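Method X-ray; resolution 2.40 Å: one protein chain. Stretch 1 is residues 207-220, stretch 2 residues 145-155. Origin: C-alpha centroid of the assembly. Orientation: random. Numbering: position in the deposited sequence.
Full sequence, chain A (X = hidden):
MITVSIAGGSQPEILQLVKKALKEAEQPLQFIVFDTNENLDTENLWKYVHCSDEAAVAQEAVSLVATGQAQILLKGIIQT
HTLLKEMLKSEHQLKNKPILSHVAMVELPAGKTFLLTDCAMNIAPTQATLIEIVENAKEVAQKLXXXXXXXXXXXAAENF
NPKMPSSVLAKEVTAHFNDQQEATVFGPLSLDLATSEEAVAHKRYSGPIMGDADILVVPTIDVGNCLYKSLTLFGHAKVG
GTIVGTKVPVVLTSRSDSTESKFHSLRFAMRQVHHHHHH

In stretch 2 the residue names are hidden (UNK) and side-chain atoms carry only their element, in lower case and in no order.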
# COMPACT_ATOMS: atom_id res chain seq x y z
N GLY A 207 -8.60 2.81 21.64
CA GLY A 207 -9.58 2.00 20.95
C GLY A 207 -9.36 0.53 21.25
O GLY A 207 -8.44 0.20 21.99
N PRO A 208 -10.19 -0.39 20.70
CA PRO A 208 -10.06 -1.84 20.93
C PRO A 208 -8.73 -2.38 20.42
O PRO A 208 -8.22 -3.38 20.92
CB PRO A 208 -11.24 -2.42 20.16
CG PRO A 208 -12.24 -1.32 20.18
CD PRO A 208 -11.39 -0.10 19.92
N ILE A 209 -8.18 -1.72 19.41
CA ILE A 209 -6.90 -2.14 18.87
C ILE A 209 -5.95 -0.97 18.83
O ILE A 209 -6.27 0.09 18.30
CB ILE A 209 -7.06 -2.72 17.45
CG1 ILE A 209 -8.05 -3.89 17.49
CG2 ILE A 209 -5.68 -3.15 16.93
CD1 ILE A 209 -8.50 -4.39 16.13
N MET A 210 -4.77 -1.15 19.40
CA MET A 210 -3.80 -0.08 19.43
C MET A 210 -2.40 -0.51 19.05
O MET A 210 -1.60 -0.92 19.89
CB MET A 210 -3.84 0.57 20.82
CG MET A 210 -5.22 1.14 21.14
SD MET A 210 -5.39 1.99 22.73
CE MET A 210 -5.43 0.60 23.84
N GLY A 211 -2.13 -0.44 17.75
CA GLY A 211 -0.84 -0.81 17.21
C GLY A 211 -0.41 -2.23 17.45
O GLY A 211 0.74 -2.56 17.19
N ASP A 212 -1.33 -3.07 17.94
CA ASP A 212 -1.03 -4.47 18.22
C ASP A 212 -1.97 -5.46 17.52
O ASP A 212 -2.29 -6.50 18.09
CB ASP A 212 -1.04 -4.72 19.74
CG ASP A 212 -2.44 -4.61 20.36
OD1 ASP A 212 -3.33 -3.99 19.73
OD2 ASP A 212 -2.64 -5.13 21.48
N ALA A 213 -2.41 -5.14 16.30
CA ALA A 213 -3.33 -6.02 15.56
C ALA A 213 -2.65 -7.30 15.09
O ALA A 213 -1.48 -7.30 14.74
CB ALA A 213 -3.90 -5.28 14.37
N ASP A 214 -3.41 -8.39 15.07
CA ASP A 214 -2.88 -9.68 14.64
C ASP A 214 -3.17 -9.97 13.17
O ASP A 214 -2.48 -10.76 12.52
CB ASP A 214 -3.44 -10.78 15.52
CG ASP A 214 -3.08 -10.58 16.97
OD1 ASP A 214 -1.87 -10.63 17.27
OD2 ASP A 214 -3.99 -10.36 17.79
N ILE A 215 -4.21 -9.33 12.67
CA ILE A 215 -4.62 -9.50 11.30
C ILE A 215 -5.02 -8.16 10.74
O ILE A 215 -5.76 -7.40 11.37
CB ILE A 215 -5.84 -10.43 11.19
CG1 ILE A 215 -5.51 -11.80 11.78
CG2 ILE A 215 -6.28 -10.54 9.72
CD1 ILE A 215 -6.68 -12.74 11.83
N LEU A 216 -4.54 -7.87 9.54
CA LEU A 216 -4.90 -6.62 8.90
C LEU A 216 -5.80 -7.02 7.74
O LEU A 216 -5.51 -7.96 7.02
CB LEU A 216 -3.65 -5.90 8.38
CG LEU A 216 -2.54 -5.55 9.38
CD1 LEU A 216 -1.38 -4.87 8.63
CD2 LEU A 216 -3.07 -4.63 10.47
N VAL A 217 -6.92 -6.31 7.59
CA VAL A 217 -7.88 -6.55 6.51
C VAL A 217 -7.99 -5.27 5.66
O VAL A 217 -8.40 -4.21 6.15
CB VAL A 217 -9.28 -6.92 7.07
CG1 VAL A 217 -10.24 -7.24 5.92
CG2 VAL A 217 -9.18 -8.10 8.00
N VAL A 218 -7.62 -5.39 4.39
CA VAL A 218 -7.66 -4.28 3.44
C VAL A 218 -8.99 -4.23 2.71
O VAL A 218 -9.74 -5.19 2.69
CB VAL A 218 -6.54 -4.39 2.40
CG1 VAL A 218 -5.18 -4.32 3.10
CG2 VAL A 218 -6.69 -5.70 1.63
N PRO A 219 -9.30 -3.08 2.08
CA PRO A 219 -10.55 -2.89 1.33
C PRO A 219 -10.52 -3.48 -0.07
O PRO A 219 -11.53 -3.96 -0.58
CB PRO A 219 -10.69 -1.36 1.25
CG PRO A 219 -9.71 -0.81 2.22
CD PRO A 219 -8.58 -1.80 2.21
N THR A 220 -9.35 -3.41 -0.70
CA THR A 220 -9.21 -3.87 -2.06
C THR A 220 -7.87 -4.56 -2.32
O THR A 220 -6.90 -4.37 -1.58
CB THR A 220 -9.33 -2.68 -3.03
OG1 THR A 220 -8.22 -1.80 -2.85
CG2 THR A 220 -10.62 -1.91 -2.75
N UNK A 145 -2.81 -21.13 16.56
CA UNK A 145 -2.56 -21.03 17.98
C UNK A 145 -3.11 -19.79 18.67
O UNK A 145 -3.11 -19.70 19.89
N UNK A 146 -3.57 -18.83 17.88
CA UNK A 146 -4.11 -17.60 18.46
C UNK A 146 -5.60 -17.77 18.76
O UNK A 146 -6.37 -18.10 17.86
c UNK A 146 -3.14 -15.22 18.02
c UNK A 146 -3.90 -16.44 17.49
c UNK A 146 -1.95 -14.92 17.11
c UNK A 146 -4.07 -14.02 18.09
N UNK A 147 -5.99 -17.55 20.00
CA UNK A 147 -7.38 -17.71 20.41
C UNK A 147 -8.27 -16.48 20.18
O UNK A 147 -9.37 -16.60 19.64
n UNK A 147 -5.42 -21.04 22.79
c UNK A 147 -6.76 -19.41 22.19
c UNK A 147 -6.53 -21.60 22.33
n UNK A 147 -7.35 -20.64 21.95
c UNK A 147 -7.45 -18.11 21.88
c UNK A 147 -5.54 -19.67 22.71
N UNK A 148 -7.80 -15.30 20.61
CA UNK A 148 -8.56 -14.06 20.46
C UNK A 148 -7.80 -13.01 19.64
O UNK A 148 -7.36 -12.00 20.17
c UNK A 148 -10.01 -11.13 21.85
n UNK A 148 -11.33 -12.86 21.69
n UNK A 148 -11.31 -10.72 21.73
c UNK A 148 -10.01 -12.48 21.82
c UNK A 148 -12.09 -11.78 21.64
c UNK A 148 -8.89 -13.48 21.84
N UNK A 149 -7.67 -13.24 18.33
CA UNK A 149 -6.96 -12.32 17.42
C UNK A 149 -7.58 -10.94 17.21
O UNK A 149 -8.80 -10.80 17.11
c UNK A 149 -6.90 -13.11 16.12
c UNK A 149 -8.17 -14.41 17.58
c UNK A 149 -8.17 -13.90 16.17
N UNK A 150 -6.73 -9.93 17.13
CA UNK A 150 -7.19 -8.58 16.88
C UNK A 150 -7.22 -8.39 15.36
O UNK A 150 -6.22 -8.62 14.67
c UNK A 150 -5.51 -6.86 21.30
c UNK A 150 -5.59 -6.57 19.79
n UNK A 150 -5.21 -5.64 22.13
c UNK A 150 -6.29 -7.69 19.08
c UNK A 150 -6.28 -7.56 17.56
N UNK A 151 -8.39 -8.00 14.87
CA UNK A 151 -8.62 -7.81 13.45
C UNK A 151 -8.97 -6.37 13.15
O UNK A 151 -10.06 -5.87 13.47
c UNK A 151 -9.39 -10.18 13.40
c UNK A 151 -9.74 -8.75 12.96
c UNK A 151 -10.45 -11.22 13.08
c UNK A 151 -9.88 -8.66 11.45
N UNK A 152 -8.02 -5.70 12.51
CA UNK A 152 -8.15 -4.32 12.14
C UNK A 152 -8.63 -4.16 10.70
O UNK A 152 -8.04 -4.72 9.77
c UNK A 152 -6.81 -3.61 12.33
N UNK A 153 -9.70 -3.40 10.55
CA UNK A 153 -10.28 -3.10 9.25
C UNK A 153 -9.64 -1.78 8.83
O UNK A 153 -10.00 -0.71 9.32
c UNK A 153 -12.42 -4.19 10.04
c UNK A 153 -12.08 -5.43 9.21
c UNK A 153 -11.79 -2.96 9.38
c UNK A 153 -13.94 -4.01 10.13
N UNK A 154 -8.69 -1.88 7.92
CA UNK A 154 -7.94 -0.73 7.43
C UNK A 154 -8.65 0.25 6.53
O UNK A 154 -9.41 -0.13 5.65
c UNK A 154 -5.05 -0.69 8.51
c UNK A 154 -4.42 -2.11 6.55
c UNK A 154 -5.54 -1.74 7.52
c UNK A 154 -6.69 -1.20 6.70
N UNK A 155 -8.37 1.53 6.76
CA UNK A 155 -8.93 2.61 5.96
C UNK A 155 -7.96 3.80 6.04
O UNK A 155 -7.11 3.85 6.93
c UNK A 155 -10.31 3.01 6.48
o UNK A 155 -10.90 3.98 5.63
O HOH W 1 -5.35 -2.83 22.52

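Position 145 carries no side-chain atoms, and its phi of 113° would jam a CB against the carbonyl O of the residue before; it makes no contact with stretch 1. It is Gly 145, closing a helix in a Schellman motif.

Position 146 has four carbons, forked at the second, with one branch end near the carboxylate of Asp 214, which identifies Leu 146. Leu 146 CD2 lies 3.7 Å from Asp 214 OD2, and both chi angles fall between the usual wells.

At position 147 one carbon leads to a five-membered ring of three carbons and two nitrogens, exposed and out of reach of the other stretch. This is His 147. Position 148 repeats the same pattern of atoms, and its CA-to-CB bond points away from stretch 1, so it is His 148; NE2 is hydrogen-bonded elsewhere in the structure.

Position 149 has three carbons that close a ring onto the backbone N and lie against Asp 214 and Ile 215: Pro 149. Its CA packs 3.6 Å from Asp 214 OD2, and its CB touches Ile 215 CD1 at 4.3 Å.

Four carbons in a row ending in nitrogen extend from position 150. The chain is nearly straight beyond chi1 (m, then t throughout), and its terminal nitrogen reaches Asp 212 OD2 at 2.7 Å. This is Lys 150, and the contact is a salt bridge. A water lies 2.8 Å from Lys 150 NZ and 3.3 Å from Pro 208 O, bonding weakly to both. Closer to the backbone, Lys 150 CB packs 4.1 Å from Ile 209 CG1.

Position 151 shows four carbons, forked at the first, with one arm two carbons long, packed against Val 217 and Ile 215: Ile 151. Its CG2 meets Val 217 CG2 at 3.6 Å and its CG1 meets Ile 215 CD1 at 4.0 Å.

A single carbon, touching Ala 213 and Ile 209, marks position 152 as Ala 152. Its CB lies 3.9 Å from Ala 213 CB and 4.2 Å from Ile 209 CD1, so this small side chain is well covered.

Position 153 has four carbons forked at the second, with a branch end against Val 217, hence Leu 153. Its CD2 comes within 3.8 Å of Val 217 CB.

The same fork recurs at position 154, reaching Leu 216 and Val 218, which makes it Leu 154; its CD1 packs against Leu 216 CB (4.3 Å) and Val 218 CG1 (4.2 Å).

Position 155 has one carbon and one oxygen, with no contact to stretch 1: Ser 155, whose OG is hydrogen-bonded elsewhere in the structure.

The contact is a parallel strand pairing. Ala 152 N donates to Ile 215 O (3.0 Å), Val 217 N to Ala 152 O (2.9 Å) and Leu 154 N to Val 217 O (2.9 Å), so the bonds step along both backbones. Ile 215, Val 217, Ile 151 and Leu 153 share one face of the sheet, while Leu 216 and Ala 152 lie on the other. At the start of the pairing, Lys 150 O accepts from Asp 214 N (2.8 Å) and Ile 215 N (2.9 Å), and Lys 150 N donates to Asp 214 OD2 (2.9 Å). Both backbone polar atoms of Lys 150 are thereby engaged, while its amino group holds Asp 212.

Stretch 2 145-155: GLHHPKIALLS
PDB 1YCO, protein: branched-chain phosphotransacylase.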